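Local coordinates for protein oligogalacturonate lyase (Vibrio parahaemolyticus RIMD 2210633, PDB 3C5M) that probably cleaves short galacturonate chains derived from pectin by a lyase reaction, as a seven-bladed beta-propeller carrying a manganese ion, at residues I266-P271 against L325-K330; G294-G299 against P360-V365. All blocks are in the same frame, centred on the assembly; numbering follows the deposited sequence.

Contact 1 (I266-P271 against L325-K330); sequences IYKANP and LNTKAK
Ile266 and Leu325 meet tip to tip between two consecutive blades of the beta-propeller, each sitting on the third strand of its own four-stranded antiparallel sheet. The touching atoms are methyls, Ile266 CD1 and Leu325 CD2, 3.4 Å apart. Ile266 runs out extended beyond CG1. On Leu325 a chi2 of 68° turns CD1 aside and leaves CD2 as the branch pointing on from CA, so both side chains span the gap at full length. The pair is buried, and Met297 of strand 296-301 packs against both residues, with Met280 of strand 276-281 also against Leu325.

Two residues on in each segment, with Thr327 just past the end of its strand, an ammonium group meets a methyl. Lys268, extended all the way beyond CG, brings NZ up to the CG2 methyl of Thr327, 3.6 Å away and again end to end. Thr327 sends this methyl toward the lysine because CG2 lies anti to its backbone N, while OG1, beside that N, hydrogen-bonds to the carbonyl of Gly294. The same carbonyl takes a weak hydrogen bond from Lys268 NZ, which reaches across from the preceding blade.

Thr327 opens the turn that follows its strand. An Asx motif shapes this turn: Ala329 N donates to Asn326 OD1 over 3.0 Å at an N-H...O angle of 157°, approaching from 46° above the side-chain carbonyl plane.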
# COMPACT_ATOMS: atom_id res chain seq x y z
N ILE A 266 -7.12 -10.86 -13.26
CA ILE A 266 -7.02 -10.89 -11.81
C ILE A 266 -7.23 -12.32 -11.32
O ILE A 266 -8.05 -13.06 -11.87
CB ILE A 266 -8.08 -9.99 -11.16
CG1 ILE A 266 -7.97 -8.58 -11.72
CG2 ILE A 266 -7.89 -9.99 -9.65
CD1 ILE A 266 -9.03 -7.62 -11.21
N TYR A 267 -6.51 -12.70 -10.28
CA TYR A 267 -6.60 -14.04 -9.74
C TYR A 267 -6.74 -14.03 -8.23
O TYR A 267 -6.20 -13.14 -7.57
CB TYR A 267 -5.35 -14.84 -10.11
CG TYR A 267 -5.44 -15.61 -11.41
CD1 TYR A 267 -5.99 -16.89 -11.44
CD2 TYR A 267 -4.98 -15.06 -12.60
CE1 TYR A 267 -6.08 -17.61 -12.63
CE2 TYR A 267 -5.06 -15.77 -13.79
CZ TYR A 267 -5.61 -17.04 -13.80
OH TYR A 267 -5.69 -17.75 -14.97
N LYS A 268 -7.46 -15.00 -7.69
CA LYS A 268 -7.63 -15.14 -6.24
C LYS A 268 -7.06 -16.50 -5.84
O LYS A 268 -7.44 -17.52 -6.41
CB LYS A 268 -9.11 -15.08 -5.84
CG LYS A 268 -9.68 -13.68 -5.65
CD LYS A 268 -11.14 -13.74 -5.15
CE LYS A 268 -11.72 -12.33 -4.94
NZ LYS A 268 -13.19 -12.35 -4.66
N ALA A 269 -6.15 -16.50 -4.87
CA ALA A 269 -5.54 -17.74 -4.40
C ALA A 269 -6.00 -18.04 -2.97
O ALA A 269 -5.94 -17.18 -2.10
CB ALA A 269 -4.03 -17.62 -4.44
N ASN A 270 -6.44 -19.27 -2.73
CA ASN A 270 -6.89 -19.69 -1.40
C ASN A 270 -5.65 -19.91 -0.51
O ASN A 270 -4.83 -20.77 -0.82
CB ASN A 270 -7.68 -20.99 -1.51
CG ASN A 270 -8.26 -21.44 -0.19
OD1 ASN A 270 -7.55 -21.62 0.79
ND2 ASN A 270 -9.58 -21.62 -0.16
N PRO A 271 -5.51 -19.15 0.59
CA PRO A 271 -4.36 -19.27 1.50
C PRO A 271 -4.16 -20.65 2.14
O PRO A 271 -3.03 -21.04 2.45
CB PRO A 271 -4.61 -18.18 2.53
CG PRO A 271 -6.09 -18.09 2.56
CD PRO A 271 -6.47 -18.16 1.11
N LEU A 325 -14.14 -2.14 -10.31
CA LEU A 325 -14.49 -3.46 -10.78
C LEU A 325 -15.50 -4.13 -9.85
O LEU A 325 -15.46 -3.95 -8.64
CB LEU A 325 -13.25 -4.34 -10.90
CG LEU A 325 -12.17 -3.90 -11.90
CD1 LEU A 325 -11.52 -2.62 -11.42
CD2 LEU A 325 -11.11 -5.00 -12.05
N ASN A 326 -16.40 -4.89 -10.45
CA ASN A 326 -17.41 -5.62 -9.72
C ASN A 326 -17.06 -7.11 -9.83
O ASN A 326 -17.36 -7.73 -10.84
CB ASN A 326 -18.77 -5.36 -10.35
CG ASN A 326 -19.90 -5.90 -9.52
OD1 ASN A 326 -19.90 -7.08 -9.15
ND2 ASN A 326 -20.88 -5.05 -9.23
N THR A 327 -16.43 -7.66 -8.79
CA THR A 327 -16.01 -9.07 -8.77
C THR A 327 -17.08 -10.06 -9.23
O THR A 327 -16.85 -10.82 -10.17
CB THR A 327 -15.55 -9.48 -7.34
OG1 THR A 327 -14.35 -8.77 -7.01
CG2 THR A 327 -15.27 -10.98 -7.26
N LYS A 328 -18.24 -10.04 -8.57
CA LYS A 328 -19.33 -10.94 -8.91
C LYS A 328 -19.79 -10.77 -10.36
O LYS A 328 -19.70 -11.70 -11.15
CB LYS A 328 -20.51 -10.70 -7.96
CG LYS A 328 -21.11 -11.98 -7.38
CD LYS A 328 -21.76 -12.86 -8.46
CE LYS A 328 -22.03 -14.28 -7.96
NZ LYS A 328 -22.79 -14.31 -6.67
N ALA A 329 -20.26 -9.57 -10.70
CA ALA A 329 -20.72 -9.28 -12.06
C ALA A 329 -19.58 -9.35 -13.08
O ALA A 329 -19.81 -9.32 -14.29
CB ALA A 329 -21.39 -7.91 -12.11
N LYS A 330 -18.36 -9.44 -12.58
CA LYS A 330 -17.17 -9.50 -13.43
C LYS A 330 -17.24 -8.38 -14.45
O LYS A 330 -17.30 -8.61 -15.65
CB LYS A 330 -17.10 -10.87 -14.13
CG LYS A 330 -17.11 -12.06 -13.16
CD LYS A 330 -17.00 -13.41 -13.86
CE LYS A 330 -15.66 -13.61 -14.53
NZ LYS A 330 -15.49 -15.00 -15.03

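Contact 2 (G294-G299 against P360-V365)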
# COMPACT_ATOMS: atom_id res chain seq x y z
N GLY A 294 -13.76 -8.39 -0.88
CA GLY A 294 -13.25 -8.64 -2.22
C GLY A 294 -14.33 -8.61 -3.30
O GLY A 294 -14.10 -9.05 -4.42
N SER A 295 -15.50 -8.10 -2.94
CA SER A 295 -16.62 -8.00 -3.88
C SER A 295 -16.45 -6.79 -4.80
O SER A 295 -17.02 -6.74 -5.89
CB SER A 295 -17.93 -7.88 -3.10
OG SER A 295 -17.87 -6.85 -2.14
N LEU A 296 -15.68 -5.82 -4.35
CA LEU A 296 -15.40 -4.62 -5.12
C LEU A 296 -13.91 -4.42 -5.25
O LEU A 296 -13.15 -4.83 -4.38
CB LEU A 296 -15.98 -3.40 -4.42
CG LEU A 296 -17.49 -3.30 -4.47
CD1 LEU A 296 -17.94 -2.17 -3.56
CD2 LEU A 296 -17.95 -3.05 -5.91
N MSE A 297 -13.48 -3.80 -6.34
CA MSE A 297 -12.06 -3.54 -6.53
C MSE A 297 -11.88 -2.21 -7.22
O MSE A 297 -12.74 -1.77 -7.98
CB MSE A 297 -11.39 -4.65 -7.34
CG MSE A 297 -11.19 -5.94 -6.55
SE MSE A 297 -9.93 -7.22 -7.36
CE MSE A 297 -9.94 -8.59 -6.02
N VAL A 298 -10.76 -1.55 -6.94
CA VAL A 298 -10.50 -0.28 -7.57
C VAL A 298 -9.15 -0.31 -8.26
O VAL A 298 -8.23 -0.97 -7.78
CB VAL A 298 -10.55 0.86 -6.54
CG1 VAL A 298 -9.43 0.72 -5.56
CG2 VAL A 298 -10.50 2.19 -7.26
N GLY A 299 -9.05 0.39 -9.39
CA GLY A 299 -7.81 0.41 -10.14
C GLY A 299 -7.31 1.75 -10.64
O GLY A 299 -8.06 2.71 -10.81
N PRO A 360 -14.12 2.98 4.41
CA PRO A 360 -14.63 1.91 5.28
C PRO A 360 -16.04 1.38 5.02
O PRO A 360 -16.38 0.31 5.51
CB PRO A 360 -14.46 2.49 6.69
CG PRO A 360 -14.48 3.96 6.47
CD PRO A 360 -13.66 4.12 5.22
N ASN A 361 -16.86 2.08 4.25
CA ASN A 361 -18.21 1.59 3.98
C ASN A 361 -18.50 1.57 2.49
O ASN A 361 -19.65 1.41 2.08
CB ASN A 361 -19.24 2.49 4.64
CG ASN A 361 -19.25 3.85 4.02
OD1 ASN A 361 -20.29 4.32 3.55
ND2 ASN A 361 -18.07 4.49 3.98
N ASP A 362 -17.46 1.77 1.68
CA ASP A 362 -17.58 1.74 0.23
C ASP A 362 -18.36 2.86 -0.43
O ASP A 362 -18.79 2.73 -1.58
CB ASP A 362 -18.18 0.41 -0.20
CG ASP A 362 -17.41 -0.75 0.34
OD1 ASP A 362 -17.92 -1.89 0.27
OD2 ASP A 362 -16.30 -0.51 0.84
N ASP A 363 -18.57 3.96 0.27
CA ASP A 363 -19.31 5.04 -0.35
C ASP A 363 -18.35 5.94 -1.13
O ASP A 363 -18.77 6.81 -1.88
CB ASP A 363 -20.09 5.84 0.70
CG ASP A 363 -19.20 6.44 1.75
OD1 ASP A 363 -17.99 6.61 1.47
OD2 ASP A 363 -19.70 6.77 2.85
N GLY A 364 -17.05 5.71 -0.96
CA GLY A 364 -16.10 6.54 -1.68
C GLY A 364 -14.75 5.88 -1.90
O GLY A 364 -14.48 4.81 -1.36
N VAL A 365 -13.92 6.53 -2.70
CA VAL A 365 -12.59 6.06 -3.01
C VAL A 365 -11.64 7.21 -2.76
O VAL A 365 -11.81 8.30 -3.32
CB VAL A 365 -12.44 5.62 -4.46
CG1 VAL A 365 -10.98 5.37 -4.79
CG2 VAL A 365 -13.24 4.35 -4.70
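With CG anti to its carbonyl carbon (chi1 -72°) and CD1 continuing the extended chain, Leu296 reaches from the start of its strand toward Asp362, whose carboxylate is swung toward it by a chi1 of -54°. The two side chains cross at a slant. Leu296 CD1 lies 3.8 Å from Asp362 OD1 and 4.2 Å from Asp362 CG, a van der Waals contact in which the methyl sits over the face of the carboxylate, near OD1. Its other oxygen, OD2, accepts a hydrogen bond from Asn291 ND2, which ties the turn before strand 364-369 to the neighbouring blade.

Deeper in, Val298 and Val365 face each other tip to tip. In both, the methyl that touches is the one anti to the backbone N, with Val298 CG2 and Val365 CG1 4.1 Å apart. Both valines are buried, and the contact there is purely apolar.

The strands belong to adjacent propeller blades. Phe358 of strand 357-358 is touched by Leu296, Val298 and Val365 alike, while Val298 also packs on Pro356 and on Met289 of strand 285-290, the innermost strand of its blade, which carries the manganese ligand His287.

In the fold
Contacts 1 and 2 lie about 13 Å apart, centre to centre, on the same side of the chain's centre. Their segments alternate along the chain: 266-271, 294-299, 325-330, 360-365. They share the four-stranded blade that runs from strand 285-290 to strand 334-337, where strands 296-301 and 321-326 are antiparallel neighbours. Contact 1 joins this blade to the preceding one and contact 2 to the following one, to which the N-terminal strands 22-25 and 12-15 are added, closing the ring. Contact 2 lies nearer the centre of the chain, with the side chain of Val298 about 12 Å from the manganese ion. Together they join three successive blades of the ring.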